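Flavoprotein (Thermotoga maritima, PDB 5V8S) is a flavo-diiron protein that probably transfers electrons through bound FMN to a di-iron centre in its metallo-beta-lactamase-like domain. Local coordinates at residues A[320-331]-A[353-364]. The protein carries 1 engineered substitution. Sequence-based numbering, arbitrary orientation.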
# COMPACT_ATOMS: atom_id res chain seq x y z
N SER A 320 0.96 1.82 22.62
CA SER A 320 -0.48 1.84 22.79
C SER A 320 -0.93 0.84 23.85
O SER A 320 -0.40 -0.28 23.92
CB SER A 320 -1.17 1.48 21.47
OG SER A 320 -0.99 2.49 20.50
N GLU A 321 -1.91 1.23 24.67
CA GLU A 321 -2.51 0.25 25.57
C GLU A 321 -3.35 -0.76 24.81
O GLU A 321 -3.46 -1.93 25.23
CB GLU A 321 -3.42 0.93 26.59
CG GLU A 321 -2.76 1.80 27.60
CD GLU A 321 -3.67 1.99 28.80
OE1 GLU A 321 -3.83 1.02 29.57
OE2 GLU A 321 -4.26 3.08 28.96
N ALA A 322 -3.95 -0.34 23.70
CA ALA A 322 -4.89 -1.16 22.96
C ALA A 322 -4.99 -0.62 21.55
O ALA A 322 -4.65 0.53 21.28
CB ALA A 322 -6.29 -1.15 23.61
N LEU A 323 -5.50 -1.47 20.66
CA LEU A 323 -5.81 -1.08 19.29
C LEU A 323 -7.30 -1.27 19.04
O LEU A 323 -7.94 -2.17 19.59
CB LEU A 323 -5.06 -1.94 18.26
CG LEU A 323 -3.54 -2.03 18.41
CD1 LEU A 323 -2.95 -2.86 17.28
CD2 LEU A 323 -2.93 -0.64 18.43
N ILE A 324 -7.86 -0.40 18.21
CA ILE A 324 -9.24 -0.53 17.78
C ILE A 324 -9.25 -0.50 16.26
O ILE A 324 -8.69 0.43 15.65
CB ILE A 324 -10.15 0.59 18.33
CG1 ILE A 324 -10.22 0.51 19.85
CG2 ILE A 324 -11.56 0.46 17.72
CD1 ILE A 324 -11.20 1.40 20.46
N PHE A 325 -9.88 -1.50 15.65
CA PHE A 325 -9.96 -1.61 14.20
C PHE A 325 -11.40 -1.42 13.73
O PHE A 325 -12.33 -1.92 14.37
CB PHE A 325 -9.47 -2.99 13.74
CG PHE A 325 -8.01 -3.18 13.94
CD1 PHE A 325 -7.10 -2.63 13.05
CD2 PHE A 325 -7.54 -3.90 15.01
CE1 PHE A 325 -5.74 -2.78 13.25
CE2 PHE A 325 -6.19 -4.07 15.22
CZ PHE A 325 -5.29 -3.51 14.33
N GLY A 326 -11.57 -0.66 12.65
CA GLY A 326 -12.84 -0.58 11.96
C GLY A 326 -12.66 -1.10 10.54
O GLY A 326 -11.81 -0.58 9.81
N VAL A 327 -13.44 -2.11 10.15
CA VAL A 327 -13.17 -2.92 8.97
C VAL A 327 -14.37 -2.87 8.04
O VAL A 327 -15.47 -3.34 8.39
CB VAL A 327 -12.85 -4.37 9.37
CG1 VAL A 327 -12.58 -5.19 8.15
CG2 VAL A 327 -11.68 -4.40 10.36
N SER A 328 -14.17 -2.32 6.84
CA SER A 328 -15.13 -2.47 5.75
C SER A 328 -15.06 -3.87 5.18
O SER A 328 -13.98 -4.44 4.99
CB SER A 328 -14.82 -1.51 4.61
OG SER A 328 -14.93 -0.14 4.97
N THR A 329 -16.23 -4.39 4.77
CA THR A 329 -16.30 -5.71 4.19
C THR A 329 -17.14 -5.62 2.93
O THR A 329 -16.59 -5.41 1.85
CB THR A 329 -16.86 -6.72 5.20
OG1 THR A 329 -18.18 -6.32 5.57
CG2 THR A 329 -15.97 -6.81 6.46
N TYR A 330 -18.48 -5.71 3.05
CA TYR A 330 -19.36 -5.72 1.88
C TYR A 330 -19.09 -6.98 1.04
O TYR A 330 -19.42 -8.08 1.48
CB TYR A 330 -19.25 -4.40 1.10
CG TYR A 330 -19.47 -3.18 1.99
CD1 TYR A 330 -20.75 -2.79 2.35
CD2 TYR A 330 -18.39 -2.45 2.51
CE1 TYR A 330 -20.97 -1.70 3.17
CE2 TYR A 330 -18.60 -1.35 3.35
CZ TYR A 330 -19.89 -0.97 3.67
OH TYR A 330 -20.11 0.11 4.50
N GLU A 331 -18.47 -6.82 -0.14
CA GLU A 331 -18.20 -7.96 -1.02
C GLU A 331 -17.08 -8.87 -0.52
O GLU A 331 -17.05 -10.06 -0.87
CB GLU A 331 -17.88 -7.46 -2.44
CG GLU A 331 -16.52 -6.75 -2.60
CD GLU A 331 -16.55 -5.30 -2.11
OE1 GLU A 331 -17.60 -4.88 -1.55
OE2 GLU A 331 -15.54 -4.56 -2.29
N LYS A 353 -1.52 -7.30 23.30
CA LYS A 353 -2.32 -6.15 23.68
C LYS A 353 -3.78 -6.42 23.35
O LYS A 353 -4.09 -7.13 22.39
CB LYS A 353 -1.89 -4.88 22.94
CG LYS A 353 -0.48 -4.42 23.31
CD LYS A 353 0.06 -3.31 22.44
CE LYS A 353 1.49 -2.92 22.79
NZ LYS A 353 1.53 -2.19 24.07
N PRO A 354 -4.71 -5.86 24.13
CA PRO A 354 -6.12 -6.02 23.80
C PRO A 354 -6.54 -5.21 22.59
O PRO A 354 -6.00 -4.14 22.30
CB PRO A 354 -6.83 -5.52 25.06
CG PRO A 354 -5.84 -4.66 25.74
CD PRO A 354 -4.49 -5.13 25.39
N VAL A 355 -7.55 -5.73 21.90
CA VAL A 355 -8.05 -5.15 20.66
C VAL A 355 -9.57 -5.20 20.67
O VAL A 355 -10.17 -6.16 21.16
CB VAL A 355 -7.51 -5.92 19.43
CG1 VAL A 355 -8.14 -5.46 18.12
CG2 VAL A 355 -5.98 -5.81 19.39
N LEU A 356 -10.20 -4.16 20.12
CA LEU A 356 -11.61 -4.20 19.74
C LEU A 356 -11.69 -4.20 18.23
O LEU A 356 -10.96 -3.47 17.56
CB LEU A 356 -12.36 -2.95 20.22
CG LEU A 356 -12.47 -2.71 21.72
CD1 LEU A 356 -13.18 -1.39 21.99
CD2 LEU A 356 -13.17 -3.88 22.40
N VAL A 357 -12.62 -5.00 17.69
CA VAL A 357 -12.88 -5.03 16.26
C VAL A 357 -14.32 -4.58 16.03
O VAL A 357 -15.24 -5.09 16.68
CB VAL A 357 -12.64 -6.43 15.65
CG1 VAL A 357 -13.02 -6.43 14.14
CG2 VAL A 357 -11.21 -6.86 15.86
N PHE A 358 -14.48 -3.59 15.16
CA PHE A 358 -15.77 -3.19 14.62
C PHE A 358 -15.74 -3.54 13.14
O PHE A 358 -14.79 -3.20 12.43
CB PHE A 358 -15.98 -1.67 14.77
CG PHE A 358 -16.10 -1.19 16.20
CD1 PHE A 358 -14.98 -1.05 17.00
CD2 PHE A 358 -17.32 -0.82 16.72
CE1 PHE A 358 -15.10 -0.59 18.30
CE2 PHE A 358 -17.44 -0.36 18.02
CZ PHE A 358 -16.33 -0.25 18.82
N GLY A 359 -16.77 -4.21 12.65
CA GLY A 359 -16.75 -4.62 11.26
C GLY A 359 -18.13 -4.66 10.66
O GLY A 359 -19.11 -4.99 11.34
N VAL A 360 -18.20 -4.32 9.37
CA VAL A 360 -19.44 -4.43 8.62
C VAL A 360 -19.77 -5.90 8.40
O VAL A 360 -18.88 -6.73 8.20
CB VAL A 360 -19.25 -3.71 7.28
CG1 VAL A 360 -20.40 -4.00 6.37
CG2 VAL A 360 -19.10 -2.21 7.53
N HIS A 361 -21.06 -6.21 8.42
CA HIS A 361 -21.54 -7.55 8.09
C HIS A 361 -21.78 -7.59 6.59
O HIS A 361 -22.80 -7.08 6.10
CB HIS A 361 -22.82 -7.86 8.86
CG HIS A 361 -23.36 -9.23 8.60
ND1 HIS A 361 -22.55 -10.33 8.43
CD2 HIS A 361 -24.63 -9.67 8.47
CE1 HIS A 361 -23.30 -11.39 8.20
NE2 HIS A 361 -24.57 -11.02 8.23
N GLY A 362 -20.85 -8.20 5.86
CA GLY A 362 -20.92 -8.29 4.42
C GLY A 362 -21.46 -9.62 3.94
O GLY A 362 -22.00 -10.44 4.69
N TRP A 363 -21.30 -9.85 2.64
CA TRP A 363 -21.81 -11.04 1.99
C TRP A 363 -20.69 -11.84 1.34
O TRP A 363 -20.88 -12.48 0.30
CB TRP A 363 -22.89 -10.67 0.98
CG TRP A 363 -22.45 -9.68 -0.05
CD1 TRP A 363 -21.85 -9.95 -1.23
CD2 TRP A 363 -22.58 -8.25 0.01
NE1 TRP A 363 -21.60 -8.79 -1.92
CE2 TRP A 363 -22.04 -7.73 -1.18
CE3 TRP A 363 -23.09 -7.37 0.96
CZ2 TRP A 363 -22.02 -6.37 -1.46
CZ3 TRP A 363 -23.06 -6.01 0.69
CH2 TRP A 363 -22.53 -5.52 -0.51
N ALA A 364 -19.51 -11.80 1.95
CA ALA A 364 -18.37 -12.50 1.41
C ALA A 364 -18.58 -14.01 1.50
O ALA A 364 -19.22 -14.49 2.44
CB ALA A 364 -17.12 -12.11 2.18
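Trp363 lays one face of its indole over the Tyr330-Glu331 peptide. Tyr330 O sits above the middle of the ring system, and CD2 is the ring atom nearest to it, at 3.5 Å. Glu331 CA lies over the five-membered ring in a CH-pi contact, 4.0 Å from its centroid. The Trp363 torsion, chi1 56°, sets CG between the backbone N and the carbonyl carbon and folds the indole back over this peptide. The same Tyr330 O accepts a bond from Trp363 N (2.8 Å, 160° at the hydrogen). Trp363 NE1 is buried here without a hydrogen-bond partner. Phe124 and Trp164 of the second subunit meet the indole edge-to-face, so this end of the contact lies at the dimer interface. On the Tyr330 ring, Val360 CG1 covers one face, 4.1 Å from the centroid. Thr329 OG1 donates to Val360 O at 2.8 Å, from well above the carbonyl plane rather than along a lone pair.

Thr329, Tyr330 and Trp363 lie in loops beyond the C-terminal ends of strands 322-327 and 354-360, where flavodoxins hold FMN; these loops probably border that site here too. The two strands are parallel neighbours in the five-stranded sheet of the flavodoxin-like domain, joined through helix 336-348 as a beta-alpha-beta crossover. Six backbone bonds run between them, from Leu323 N to Pro354 O through to Val360 N to Val327 O. On one face, Ile324 and Leu356 lie side by side with their CD1 atoms 3.7 Å apart. Ile324 CG2 also packs obliquely against the Phe358 ring. Helix 278-292 covers Ile324, and helix 395-409 touches Leu356. On the other face, Val355 CG1 meets the edge of the Phe325 ring, 3.5 Å from CD2. At the start of the strands, Lys353 NZ bonds Ser320 O at 2.7 Å. It also donates to Pro318 O and Gly261 O.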